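Local atomic coordinates of mandelate racemase/muconate lactonizing enzyme/Enolase superfamily (Rhodobacter sphaeroides, PDB entry 2HZG), a protein that belongs to the enolase superfamily, with an enolase-like N-terminal domain and a TIM-barrel domain, and carries bound sodium in this crystal structure. Residues Asp69-Gln74 against Ala87-Asn92; Asp77-Ile82 against Ala109-Leu114; Pro136-Leu141 against Asp159-Val164; Gln147-Arg152 against Met184-Gly189. One frame throughout, in Å; residues are numbered along the deposited sequence.

Interaction 1 (Asp69-Gln74 against Ala87-Asn92); sequences DSVLGQ and ALVGYN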
loop_
_atom_site.group_PDB
_atom_site.type_symbol
_atom_site.label_atom_id
_atom_site.label_comp_id
_atom_site.label_asym_id
_atom_site.label_seq_id
_atom_site.Cartn_x
_atom_site.Cartn_y
_atom_site.Cartn_z
ATOM N N ASP A 69 -6.431 -12.669 -13.302
ATOM C CA ASP A 69 -6.494 -12.266 -14.728
ATOM C C ASP A 69 -5.127 -12.168 -15.386
ATOM O O ASP A 69 -5.005 -12.344 -16.597
ATOM C CB ASP A 69 -7.189 -10.901 -14.877
ATOM C CG ASP A 69 -8.709 -10.999 -14.905
ATOM O OD1 ASP A 69 -9.270 -12.101 -14.749
ATOM O OD2 ASP A 69 -9.352 -9.938 -15.072
ATOM N N SER A 70 -4.108 -11.843 -14.594
ATOM C CA SER A 70 -2.752 -11.667 -15.104
ATOM C C SER A 70 -1.864 -12.885 -14.888
ATOM O O SER A 70 -0.674 -12.850 -15.209
ATOM C CB SER A 70 -2.101 -10.454 -14.423
ATOM O OG SER A 70 -2.810 -9.267 -14.740
ATOM N N VAL A 71 -2.430 -13.936 -14.303
ATOM C CA VAL A 71 -1.656 -15.095 -13.885
ATOM C C VAL A 71 -2.161 -16.398 -14.550
ATOM O O VAL A 71 -1.386 -17.105 -15.204
ATOM C CB VAL A 71 -1.624 -15.236 -12.324
ATOM C CG1 VAL A 71 -0.834 -16.490 -11.903
ATOM C CG2 VAL A 71 -1.021 -13.986 -11.658
ATOM N N LEU A 72 -3.437 -16.716 -14.361
ATOM C CA LEU A 72 -4.023 -17.936 -14.944
ATOM C C LEU A 72 -3.908 -17.905 -16.448
ATOM O O LEU A 72 -4.283 -16.916 -17.078
ATOM C CB LEU A 72 -5.500 -18.107 -14.558
ATOM C CG LEU A 72 -5.796 -18.644 -13.149
ATOM C CD1 LEU A 72 -7.325 -18.789 -12.977
ATOM C CD2 LEU A 72 -5.098 -19.994 -12.907
ATOM N N GLY A 73 -3.369 -18.980 -17.020
ATOM C CA GLY A 73 -3.316 -19.130 -18.486
ATOM C C GLY A 73 -2.057 -18.537 -19.064
ATOM O O GLY A 73 -1.796 -18.664 -20.259
ATOM N N GLN A 74 -1.265 -17.876 -18.219
ATOM C CA GLN A 74 -0.018 -17.244 -18.675
ATOM C C GLN A 74 1.087 -18.241 -19.015
ATOM O O GLN A 74 1.247 -19.252 -18.326
ATOM C CB GLN A 74 0.479 -16.237 -17.630
ATOM C CG GLN A 74 -0.441 -15.002 -17.572
ATOM C CD GLN A 74 -0.291 -14.156 -18.836
ATOM O OE1 GLN A 74 0.805 -14.057 -19.374
ATOM N NE2 GLN A 74 -1.387 -13.571 -19.316
ATOM N N ALA A 87 5.034 -7.878 -13.867
ATOM C CA ALA A 87 4.737 -6.574 -14.505
ATOM C C ALA A 87 3.274 -6.463 -14.960
ATOM O O ALA A 87 2.663 -5.405 -14.837
ATOM C CB ALA A 87 5.692 -6.315 -15.673
ATOM N N LEU A 88 2.719 -7.561 -15.472
ATOM C CA LEU A 88 1.311 -7.607 -15.895
ATOM C C LEU A 88 0.362 -7.377 -14.710
ATOM O O LEU A 88 -0.567 -6.582 -14.795
ATOM C CB LEU A 88 0.980 -8.947 -16.587
ATOM C CG LEU A 88 -0.274 -9.004 -17.477
ATOM C CD1 LEU A 88 -0.317 -7.895 -18.548
ATOM C CD2 LEU A 88 -0.347 -10.368 -18.162
ATOM N N VAL A 89 0.602 -8.083 -13.609
ATOM C CA VAL A 89 -0.152 -7.838 -12.363
ATOM C C VAL A 89 0.004 -6.386 -11.941
ATOM O O VAL A 89 -0.981 -5.751 -11.611
ATOM C CB VAL A 89 0.295 -8.780 -11.218
ATOM C CG1 VAL A 89 -0.338 -8.350 -9.869
ATOM C CG2 VAL A 89 -0.022 -10.247 -11.557
ATOM N N GLY A 90 1.235 -5.870 -11.961
ATOM C CA GLY A 90 1.530 -4.471 -11.650
ATOM C C GLY A 90 0.704 -3.475 -12.460
ATOM O O GLY A 90 0.278 -2.438 -11.949
ATOM N N TYR A 91 0.462 -3.795 -13.727
ATOM C CA TYR A 91 -0.313 -2.920 -14.588
ATOM C C TYR A 91 -1.815 -3.147 -14.404
ATOM O O TYR A 91 -2.556 -2.192 -14.105
ATOM C CB TYR A 91 0.106 -3.115 -16.061
ATOM C CG TYR A 91 -0.679 -2.248 -17.029
ATOM C CD1 TYR A 91 -0.333 -0.909 -17.230
ATOM C CD2 TYR A 91 -1.779 -2.759 -17.717
ATOM C CE1 TYR A 91 -1.059 -0.102 -18.106
ATOM C CE2 TYR A 91 -2.512 -1.962 -18.592
ATOM C CZ TYR A 91 -2.139 -0.635 -18.782
ATOM O OH TYR A 91 -2.865 0.161 -19.650
ATOM N N ASN A 92 -2.263 -4.399 -14.593
ATOM C CA ASN A 92 -3.697 -4.747 -14.572
ATOM C C ASN A 92 -4.347 -4.603 -13.195
ATOM O O ASN A 92 -5.567 -4.455 -13.097
ATOM C CB ASN A 92 -3.929 -6.189 -15.052
ATOM C CG ASN A 92 -3.783 -6.353 -16.567
ATOM O OD1 ASN A 92 -3.807 -5.378 -17.311
ATOM N ND2 ASN A 92 -3.659 -7.608 -17.024
#

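Interaction 2 (Asp77-Ile82 against Ala109-Leu114); sequences DGPDDI and ALWDLL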
loop_
_atom_site.group_PDB
_atom_site.type_symbol
_atom_site.label_atom_id
_atom_site.label_comp_id
_atom_site.label_asym_id
_atom_site.label_seq_id
_atom_site.Cartn_x
_atom_site.Cartn_y
_atom_site.Cartn_z
ATOM N N ASP A 77 7.659 -20.158 -19.647
ATOM C CA ASP A 77 8.721 -20.851 -20.381
ATOM C C ASP A 77 10.117 -20.611 -19.817
ATOM O O ASP A 77 11.094 -21.148 -20.359
ATOM C CB ASP A 77 8.725 -20.390 -21.845
ATOM C CG ASP A 77 7.546 -20.929 -22.631
ATOM O OD1 ASP A 77 7.168 -22.098 -22.382
ATOM O OD2 ASP A 77 7.010 -20.188 -23.491
ATOM N N GLY A 78 10.222 -19.810 -18.756
ATOM C CA GLY A 78 11.512 -19.502 -18.157
ATOM C C GLY A 78 11.429 -18.289 -17.248
ATOM O O GLY A 78 10.380 -17.653 -17.169
ATOM N N PRO A 79 12.533 -17.974 -16.541
ATOM C CA PRO A 79 12.582 -16.872 -15.583
ATOM C C PRO A 79 12.039 -15.543 -16.105
ATOM O O PRO A 79 11.381 -14.826 -15.360
ATOM C CB PRO A 79 14.082 -16.766 -15.263
ATOM C CG PRO A 79 14.552 -18.165 -15.373
ATOM C CD PRO A 79 13.829 -18.689 -16.594
ATOM N N ASP A 80 12.321 -15.215 -17.365
ATOM C CA ASP A 80 11.832 -13.987 -17.972
ATOM C C ASP A 80 10.318 -13.846 -17.938
ATOM O O ASP A 80 9.827 -12.730 -17.884
ATOM C CB ASP A 80 12.305 -13.865 -19.416
ATOM C CG ASP A 80 13.774 -13.513 -19.522
ATOM O OD1 ASP A 80 14.449 -13.309 -18.482
ATOM O OD2 ASP A 80 14.257 -13.444 -20.662
ATOM N N ASP A 81 9.588 -14.963 -18.002
ATOM C CA ASP A 81 8.123 -14.934 -17.880
ATOM C C ASP A 81 7.645 -14.559 -16.483
ATOM O O ASP A 81 6.564 -14.020 -16.351
ATOM C CB ASP A 81 7.494 -16.259 -18.273
ATOM C CG ASP A 81 7.519 -16.487 -19.770
ATOM O OD1 ASP A 81 7.077 -15.586 -20.530
ATOM O OD2 ASP A 81 7.999 -17.564 -20.168
ATOM N N ILE A 82 8.453 -14.839 -15.456
ATOM C CA ILE A 82 8.098 -14.445 -14.085
ATOM C C ILE A 82 8.032 -12.925 -13.990
ATOM O O ILE A 82 7.023 -12.369 -13.548
ATOM C CB ILE A 82 9.056 -15.033 -13.010
ATOM C CG1 ILE A 82 9.031 -16.582 -13.075
ATOM C CG2 ILE A 82 8.658 -14.488 -11.621
ATOM C CD1 ILE A 82 9.986 -17.320 -12.097
ATOM N N ALA A 109 6.297 -18.834 -5.875
ATOM C CA ALA A 109 5.855 -20.172 -6.317
ATOM C C ALA A 109 6.281 -20.458 -7.755
ATOM O O ALA A 109 6.520 -21.610 -8.110
ATOM C CB ALA A 109 4.319 -20.331 -6.173
ATOM N N LEU A 110 6.377 -19.406 -8.573
ATOM C CA LEU A 110 6.896 -19.516 -9.940
ATOM C C LEU A 110 8.379 -19.865 -9.989
ATOM O O LEU A 110 8.791 -20.718 -10.786
ATOM C CB LEU A 110 6.619 -18.232 -10.756
ATOM C CG LEU A 110 5.152 -17.829 -10.886
ATOM C CD1 LEU A 110 5.031 -16.659 -11.871
ATOM C CD2 LEU A 110 4.336 -19.041 -11.329
ATOM N N TRP A 111 9.174 -19.223 -9.139
ATOM C CA TRP A 111 10.568 -19.603 -8.967
ATOM C C TRP A 111 10.731 -21.036 -8.471
ATOM O O TRP A 111 11.588 -21.760 -8.973
ATOM C CB TRP A 111 11.277 -18.654 -8.017
ATOM C CG TRP A 111 11.412 -17.264 -8.594
ATOM C CD1 TRP A 111 10.669 -16.180 -8.272
ATOM C CD2 TRP A 111 12.337 -16.844 -9.596
ATOM N NE1 TRP A 111 11.089 -15.089 -8.998
ATOM C CE2 TRP A 111 12.101 -15.474 -9.831
ATOM C CE3 TRP A 111 13.355 -17.496 -10.325
ATOM C CZ2 TRP A 111 12.839 -14.735 -10.759
ATOM C CZ3 TRP A 111 14.079 -16.769 -11.246
ATOM C CH2 TRP A 111 13.830 -15.398 -11.452
ATOM N N ASP A 112 9.908 -21.421 -7.490
ATOM C CA ASP A 112 9.873 -22.787 -6.991
ATOM C C ASP A 112 9.528 -23.780 -8.121
ATOM O O ASP A 112 10.246 -24.768 -8.317
ATOM C CB ASP A 112 8.889 -22.903 -5.816
ATOM C CG ASP A 112 9.041 -24.227 -5.048
ATOM O OD1 ASP A 112 10.198 -24.660 -4.808
ATOM O OD2 ASP A 112 8.010 -24.832 -4.685
ATOM N N LEU A 113 8.453 -23.494 -8.869
ATOM C CA LEU A 113 8.002 -24.342 -9.979
ATOM C C LEU A 113 9.101 -24.472 -11.043
ATOM O O LEU A 113 9.478 -25.570 -11.419
ATOM C CB LEU A 113 6.715 -23.773 -10.616
ATOM C CG LEU A 113 5.883 -24.603 -11.618
ATOM C CD1 LEU A 113 4.463 -24.025 -11.739
ATOM C CD2 LEU A 113 6.535 -24.739 -12.999
ATOM N N LEU A 114 9.615 -23.353 -11.529
ATOM C CA LEU A 114 10.656 -23.434 -12.551
ATOM C C LEU A 114 11.913 -24.130 -12.022
ATOM O O LEU A 114 12.535 -24.894 -12.750
ATOM C CB LEU A 114 10.983 -22.058 -13.167
ATOM C CG LEU A 114 9.871 -21.494 -14.079
ATOM C CD1 LEU A 114 10.267 -20.118 -14.632
ATOM C CD2 LEU A 114 9.549 -22.419 -15.240
#

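Interaction 3 (Pro136-Leu141 against Asp159-Val164); sequences PYASLL and DGFAAV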
loop_
_atom_site.group_PDB
_atom_site.type_symbol
_atom_site.label_atom_id
_atom_site.label_comp_id
_atom_site.label_asym_id
_atom_site.label_seq_id
_atom_site.Cartn_x
_atom_site.Cartn_y
_atom_site.Cartn_z
ATOM N N PRO A 136 22.666 -17.180 11.487
ATOM C CA PRO A 136 21.287 -16.875 11.887
ATOM C C PRO A 136 21.233 -16.177 13.250
ATOM O O PRO A 136 21.905 -16.606 14.204
ATOM C CB PRO A 136 20.617 -18.259 11.961
ATOM C CG PRO A 136 21.767 -19.207 12.322
ATOM C CD PRO A 136 22.999 -18.610 11.660
ATOM N N TYR A 137 20.471 -15.090 13.335
ATOM C CA TYR A 137 20.190 -14.516 14.637
ATOM C C TYR A 137 18.818 -14.997 15.057
ATOM O O TYR A 137 17.928 -15.142 14.221
ATOM C CB TYR A 137 20.343 -12.992 14.627
ATOM C CG TYR A 137 19.297 -12.173 13.865
ATOM C CD1 TYR A 137 18.014 -11.948 14.400
ATOM C CD2 TYR A 137 19.618 -11.568 12.655
ATOM C CE1 TYR A 137 17.059 -11.154 13.699
ATOM C CE2 TYR A 137 18.684 -10.748 11.964
ATOM C CZ TYR A 137 17.410 -10.569 12.499
ATOM O OH TYR A 137 16.489 -9.800 11.836
ATOM N N ALA A 138 18.666 -15.308 16.340
ATOM C CA ALA A 138 17.412 -15.796 16.865
ATOM C C ALA A 138 16.440 -14.638 16.942
ATOM O O ALA A 138 16.707 -13.646 17.625
ATOM C CB ALA A 138 17.615 -16.448 18.268
ATOM N N SER A 139 15.309 -14.755 16.246
ATOM C CA SER A 139 14.378 -13.654 16.191
ATOM C C SER A 139 13.181 -13.933 17.074
ATOM O O SER A 139 12.437 -14.878 16.839
ATOM C CB SER A 139 13.953 -13.342 14.742
ATOM O OG SER A 139 13.357 -12.062 14.707
ATOM N N LEU A 140 13.008 -13.085 18.084
ATOM C CA LEU A 140 12.110 -13.367 19.192
ATOM C C LEU A 140 11.255 -12.163 19.545
ATOM O O LEU A 140 11.567 -11.052 19.167
ATOM C CB LEU A 140 12.937 -13.783 20.439
ATOM C CG LEU A 140 13.712 -15.095 20.323
ATOM C CD1 LEU A 140 14.678 -15.249 21.499
ATOM C CD2 LEU A 140 12.732 -16.263 20.261
ATOM N N LEU A 141 10.192 -12.376 20.305
ATOM C CA LEU A 141 9.450 -11.239 20.831
ATOM C C LEU A 141 9.925 -10.923 22.253
ATOM O O LEU A 141 10.254 -11.825 23.030
ATOM C CB LEU A 141 7.957 -11.515 20.804
ATOM C CG LEU A 141 7.364 -11.778 19.407
ATOM C CD1 LEU A 141 5.926 -12.182 19.525
ATOM C CD2 LEU A 141 7.522 -10.580 18.442
ATOM N N ASP A 159 20.811 -22.594 23.114
ATOM C CA ASP A 159 20.524 -23.320 21.871
ATOM C C ASP A 159 21.617 -23.139 20.829
ATOM O O ASP A 159 21.586 -23.775 19.783
ATOM C CB ASP A 159 19.175 -22.897 21.272
ATOM C CG ASP A 159 17.988 -23.420 22.061
ATOM O OD1 ASP A 159 18.146 -24.346 22.900
ATOM O OD2 ASP A 159 16.874 -22.898 21.839
ATOM N N GLY A 160 22.567 -22.261 21.096
ATOM C CA GLY A 160 23.678 -22.066 20.188
ATOM C C GLY A 160 23.646 -20.814 19.332
ATOM O O GLY A 160 24.536 -20.601 18.513
ATOM N N PHE A 161 22.631 -19.977 19.504
ATOM C CA PHE A 161 22.610 -18.699 18.793
ATOM C C PHE A 161 23.657 -17.760 19.344
ATOM O O PHE A 161 23.765 -17.572 20.562
ATOM C CB PHE A 161 21.238 -18.035 18.888
ATOM C CG PHE A 161 20.177 -18.727 18.101
ATOM C CD1 PHE A 161 20.085 -18.536 16.710
ATOM C CD2 PHE A 161 19.257 -19.561 18.738
ATOM C CE1 PHE A 161 19.112 -19.165 15.969
ATOM C CE2 PHE A 161 18.250 -20.199 17.996
ATOM C CZ PHE A 161 18.185 -19.999 16.601
ATOM N N ALA A 162 24.411 -17.162 18.433
ATOM C CA ALA A 162 25.417 -16.162 18.746
ATOM C C ALA A 162 24.872 -14.728 18.632
ATOM O O ALA A 162 25.601 -13.752 18.868
ATOM C CB ALA A 162 26.596 -16.329 17.809
ATOM N N ALA A 163 23.608 -14.600 18.237
ATOM C CA ALA A 163 22.987 -13.296 18.033
ATOM C C ALA A 163 21.496 -13.433 18.267
ATOM O O ALA A 163 20.912 -14.476 17.955
ATOM C CB ALA A 163 23.288 -12.748 16.636
ATOM N N VAL A 164 20.890 -12.413 18.882
ATOM C CA VAL A 164 19.457 -12.423 19.204
ATOM C C VAL A 164 18.840 -11.053 18.897
ATOM O O VAL A 164 19.476 -10.012 19.120
ATOM C CB VAL A 164 19.174 -12.788 20.699
ATOM C CG1 VAL A 164 17.683 -12.744 21.003
ATOM C CG2 VAL A 164 19.728 -14.179 21.067
HETATM O O HOH W 1 23.890 -17.768 15.482
#

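Interaction 4 (Gln147-Arg152 against Met184-Gly189); sequences QETLER and MAAREG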
loop_
_atom_site.group_PDB
_atom_site.type_symbol
_atom_site.label_atom_id
_atom_site.label_comp_id
_atom_site.label_asym_id
_atom_site.label_seq_id
_atom_site.Cartn_x
_atom_site.Cartn_y
_atom_site.Cartn_z
ATOM N N GLN A 147 12.190 -10.221 33.042
ATOM C CA GLN A 147 12.726 -11.542 33.340
ATOM C C GLN A 147 12.381 -12.560 32.221
ATOM O O GLN A 147 13.222 -13.386 31.847
ATOM C CB GLN A 147 12.232 -12.064 34.697
ATOM C CG GLN A 147 12.910 -13.380 35.100
ATOM C CD GLN A 147 14.367 -13.170 35.457
ATOM O OE1 GLN A 147 14.738 -12.103 35.975
ATOM N NE2 GLN A 147 15.210 -14.180 35.189
ATOM N N GLU A 148 11.160 -12.491 31.695
ATOM C CA GLU A 148 10.785 -13.344 30.551
ATOM C C GLU A 148 11.745 -13.119 29.370
ATOM O O GLU A 148 12.251 -14.069 28.780
ATOM C CB GLU A 148 9.320 -13.105 30.170
ATOM C CG GLU A 148 8.385 -13.700 31.238
ATOM C CD GLU A 148 6.909 -13.344 31.075
ATOM O OE1 GLU A 148 6.123 -14.260 30.734
ATOM O OE2 GLU A 148 6.527 -12.172 31.317
ATOM N N THR A 149 12.033 -11.855 29.063
ATOM C CA THR A 149 12.989 -11.493 28.002
ATOM C C THR A 149 14.378 -12.058 28.287
ATOM O O THR A 149 14.990 -12.651 27.410
ATOM C CB THR A 149 13.045 -9.955 27.817
ATOM O OG1 THR A 149 11.779 -9.516 27.327
ATOM C CG2 THR A 149 14.148 -9.525 26.844
ATOM N N LEU A 150 14.867 -11.873 29.519
ATOM C CA LEU A 150 16.151 -12.456 29.920
ATOM C C LEU A 150 16.176 -13.974 29.645
ATOM O O LEU A 150 17.123 -14.476 29.036
ATOM C CB LEU A 150 16.425 -12.170 31.413
ATOM C CG LEU A 150 17.748 -12.587 32.052
ATOM C CD1 LEU A 150 17.950 -11.800 33.355
ATOM C CD2 LEU A 150 17.794 -14.116 32.301
ATOM N N GLU A 151 15.129 -14.676 30.087
ATOM C CA GLU A 151 15.037 -16.148 29.944
ATOM C C GLU A 151 15.041 -16.590 28.467
ATOM O O GLU A 151 15.707 -17.577 28.095
ATOM C CB GLU A 151 13.779 -16.682 30.638
ATOM C CG GLU A 151 13.788 -16.626 32.201
ATOM C CD GLU A 151 14.994 -17.348 32.830
ATOM O OE1 GLU A 151 15.442 -18.390 32.286
ATOM O OE2 GLU A 151 15.511 -16.868 33.860
ATOM N N ARG A 152 14.311 -15.841 27.632
ATOM C CA ARG A 152 14.330 -16.027 26.176
ATOM C C ARG A 152 15.708 -15.866 25.578
ATOM O O ARG A 152 16.113 -16.668 24.720
ATOM C CB ARG A 152 13.343 -15.066 25.491
ATOM C CG ARG A 152 11.916 -15.437 25.836
ATOM C CD ARG A 152 10.887 -14.500 25.270
ATOM N NE ARG A 152 9.567 -14.896 25.756
ATOM C CZ ARG A 152 8.418 -14.370 25.334
ATOM N NH1 ARG A 152 8.417 -13.411 24.413
ATOM N NH2 ARG A 152 7.269 -14.808 25.825
ATOM N N MET A 184 18.164 -4.219 28.755
ATOM C CA MET A 184 19.228 -4.682 29.657
ATOM C C MET A 184 19.067 -6.150 30.035
ATOM O O MET A 184 20.053 -6.876 30.116
ATOM C CB MET A 184 19.288 -3.806 30.903
ATOM C CG MET A 184 19.775 -2.380 30.630
ATOM S SD MET A 184 21.372 -2.353 29.784
ATOM C CE MET A 184 21.185 -0.833 28.846
ATOM N N ALA A 185 17.826 -6.580 30.239
ATOM C CA ALA A 185 17.513 -7.995 30.509
ATOM C C ALA A 185 17.863 -8.891 29.306
ATOM O O ALA A 185 18.456 -9.954 29.482
ATOM C CB ALA A 185 16.056 -8.158 30.921
ATOM N N ALA A 186 17.552 -8.431 28.090
ATOM C CA ALA A 186 18.022 -9.104 26.861
ATOM C C ALA A 186 19.550 -9.252 26.833
ATOM O O ALA A 186 20.081 -10.345 26.582
ATOM C CB ALA A 186 17.522 -8.361 25.609
ATOM N N ARG A 187 20.263 -8.156 27.098
ATOM C CA ARG A 187 21.715 -8.200 27.169
ATOM C C ARG A 187 22.185 -9.155 28.286
ATOM O O ARG A 187 23.131 -9.922 28.088
ATOM C CB ARG A 187 22.301 -6.790 27.360
ATOM C CG ARG A 187 23.837 -6.713 27.527
ATOM C CD ARG A 187 24.630 -7.482 26.462
ATOM N NE ARG A 187 24.651 -6.802 25.175
ATOM C CZ ARG A 187 25.091 -7.337 24.038
ATOM N NH1 ARG A 187 25.547 -8.594 24.007
ATOM N NH2 ARG A 187 25.072 -6.619 22.921
ATOM N N GLU A 188 21.523 -9.098 29.440
ATOM C CA GLU A 188 21.887 -9.940 30.587
ATOM C C GLU A 188 21.737 -11.416 30.224
ATOM O O GLU A 188 22.647 -12.213 30.486
ATOM C CB GLU A 188 21.043 -9.600 31.828
ATOM C CG GLU A 188 21.640 -10.116 33.150
ATOM C CD GLU A 188 20.789 -9.786 34.376
ATOM O OE1 GLU A 188 19.988 -8.804 34.341
ATOM O OE2 GLU A 188 20.912 -10.531 35.386
ATOM N N GLY A 189 20.602 -11.779 29.623
ATOM C CA GLY A 189 20.377 -13.163 29.213
ATOM C C GLY A 189 21.323 -13.622 28.119
ATOM O O GLY A 189 21.762 -14.781 28.112
#

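Interaction 1 (Asp69-Gln74 against Ala87-Asn92)
The tight part of this contact is built round Ser70, at the end of a short 3-10 segment. Its OG is anti to the carbonyl carbon (chi1 -63°), and this brings the hydroxyl to the last turn of helix 79-92. There Asn92 ND2 donates to Ser70 OG at 2.9 Å. The hydroxyl lies close to the plane of the Asn92 amide, but the N-H...O angle is a moderate 149°. Ser70 CB presses on Val89 CG2 at 3.5 Å. Val71 crosses obliquely to the same methyl, its CG2 lying 3.9 Å from Val89 CG2. Leu103 and Ile106 of helix 99-118 back this buried side. The looser side is Gln74 against Leu88, both partly exposed. Gln74 is bent at chi2 (-70°), so that its amide passes across Leu88, with NE2 3.6 Å from Leu88 CD2. This is packing alone; Gln74 OE1 is hydrogen-bonded to Arg84. Leu72 and Gly73 are exposed and lie beside strand 5-14. They form the corner of a turn closed by Gln74 N to Val71 O at 3.1 Å. Gly73 takes the positive phi expected at the third position of the turn. The arrangement is a type II beta turn and its preceding 3-10 segment packed on a helix of the enolase-like N-terminal domain.

Interaction 2 (Asp77-Ile82 against Ala109-Leu114)
Leu110 opens the contact from helix 99-118. Its CB lies 3.7 Å from Ile82 CG1, and the two side chains run past each other in opposite directions. Trp111 comes next and offers a face of its indole. Ile82 has CG1 anti to the carbonyl carbon (chi1 -60°) and an extended chain beyond it, which sets CD1 over that face. The methyl is 3.6 Å from the centroid of the five-membered ring, 16° off the normal, a clear CH-pi contact. Ile82 CG2 also touches the indole, 3.6 Å from Trp111 NE1. That nitrogen is hydrogen-bonded to Glu107. Farther along the ring, Pro79 CB packs obliquely at 4.0 Å from Trp111 CZ3. Leu114 closes the contact. Its CD1 meets Ile82 CD1 tip to tip at 3.8 Å and rests on the backbone of Gly78, 3.4 Å from Gly78 C. Within the first segment Asp77 N donates to Asp81 OD2 at 2.7 Å. The contact thus joins helix 79-92 to helix 99-118, with Leu125 of helix 122-125 against Trp111 and Leu114, and Val33 of strand 27-35 against Leu110.

Interaction 3 (Pro136-Leu141 against Asp159-Val164)
Ala163 O is the best-held polar atom here, held by one hydrogen bond and one weaker CA-H...O contact. Ala138 N donates to Ala163 O at 2.9 Å and nearly straight, with an N-H...O angle of 163°, although the donor stands above the carbonyl plane. The CA-H of Tyr137 makes the weaker contact, its CA 3.4 Å from Ala163 O. Ala138 and Val164 form the parallel bridge, and the backbone bonding continues from Ala138 to Lys165. This is the strand pairing of a beta-alpha-beta unit in the TIM barrel, strand 135-141, helix 146-158 and strand 163-167. At its start the pairing is completed by water: one molecule donates to Pro136 O at 2.6 Å and accepts from Ala162 N. The chain enters from the helix through a Schellman motif at Gly160. Phe161 follows, with a face turned to Ala138. Ala138 CB sits over the ring centre, 3.4 Å from the centroid and 12° off the normal. Pro136 O lies at the ring edge, in its plane. The Leu140 and Val164 side chains cross obliquely, Leu140 CD1 3.9 Å from Val164 CG1. Ala156 of helix 146-158 touches Ala138, Phe161 and Val164. Tyr137 leaves on another course. Its CG stands in the crowded position between backbone N and carbonyl carbon (chi1 70°), while CB packs on Ala163 CB at 3.6 Å. The phenol OH is hydrogen-bonded to Lys165 NZ, and a sodium ion is about 7 Å from the side chain. Towards the helix and at Tyr137 CB the contact is apolar; polarity lies in the strand backbone and at the phenol tip, where a lysine, if charged, would be expected to polarise the phenol.

Interaction 4 (Gln147-Arg152 against Met184-Gly189)
The two helices run roughly parallel, at 31° to each other (signed crossing angle -31°), their axes 7.2 Å apart at closest approach. Such closeness rests on small residues. Gly189 has no side chain, and its CA comes within 4.3 Å of Leu150 CA. Backbone then meets backbone in two CA-H...O contacts. Leu150 CA lies 3.4 Å from Ala185 O, and Gly189 CA lies 3.5 Å from Leu150 O. Ala185 and Gly189 are one turn apart, a small-xxx-small spacing, and Leu150 lies against both. Its CG is anti to the backbone N (chi1 -176°), which lays the side chain across the second helix. Leu150 CB packs on Ala185 CB at 4.1 Å. These are neighbouring outer helices of the TIM barrel: helix 146-158 follows strand 135-141, and helix 176-190 follows strand 163-167. On the barrel side Thr149 turns CG2 to Ala186 CB at 3.8 Å. Phe166 of strand 163-167 touches both residues. Thr149 OG1 is engaged elsewhere, hydrogen-bonded to Gln182 and to the backbone N of Gly143. Towards solvent, Glu188 has CG anti to the backbone N (chi1 -162°) and an extended chain. It crosses Leu150 obliquely, and Leu150 CD1 rests against the carboxylate, 3.6 Å from Glu188 CD and about equally far from both oxygens. On the outer surface of the first helix Gln147 NE2 donates to Glu151 OE2 at 3.0 Å, in the plane of its own amide and along the anti lone pair of the carboxylate oxygen.

Interactions 1 and 2 belong to the N-terminal domain and share helix 79-92, one at its end and one at its beginning. Interactions 3 and 4 lie on the other side of the chain's centre, in the barrel, and both involve the beta-alpha-beta unit around helix 146-158. They touch directly: Arg152 NH1 is 2.8 Å from Leu141 O, a probable hydrogen bond. All four are largely buried, but interaction 4 is farthest from the chain's centre and borders solvent at Glu188. Interaction 2 has no hydrogen bond across its segments and rests on apolar and CH-pi packing. Interaction 1 adds one well-formed side-chain hydrogen bond, interaction 3 relies on strand pairing, and interaction 4 on close helix backbones.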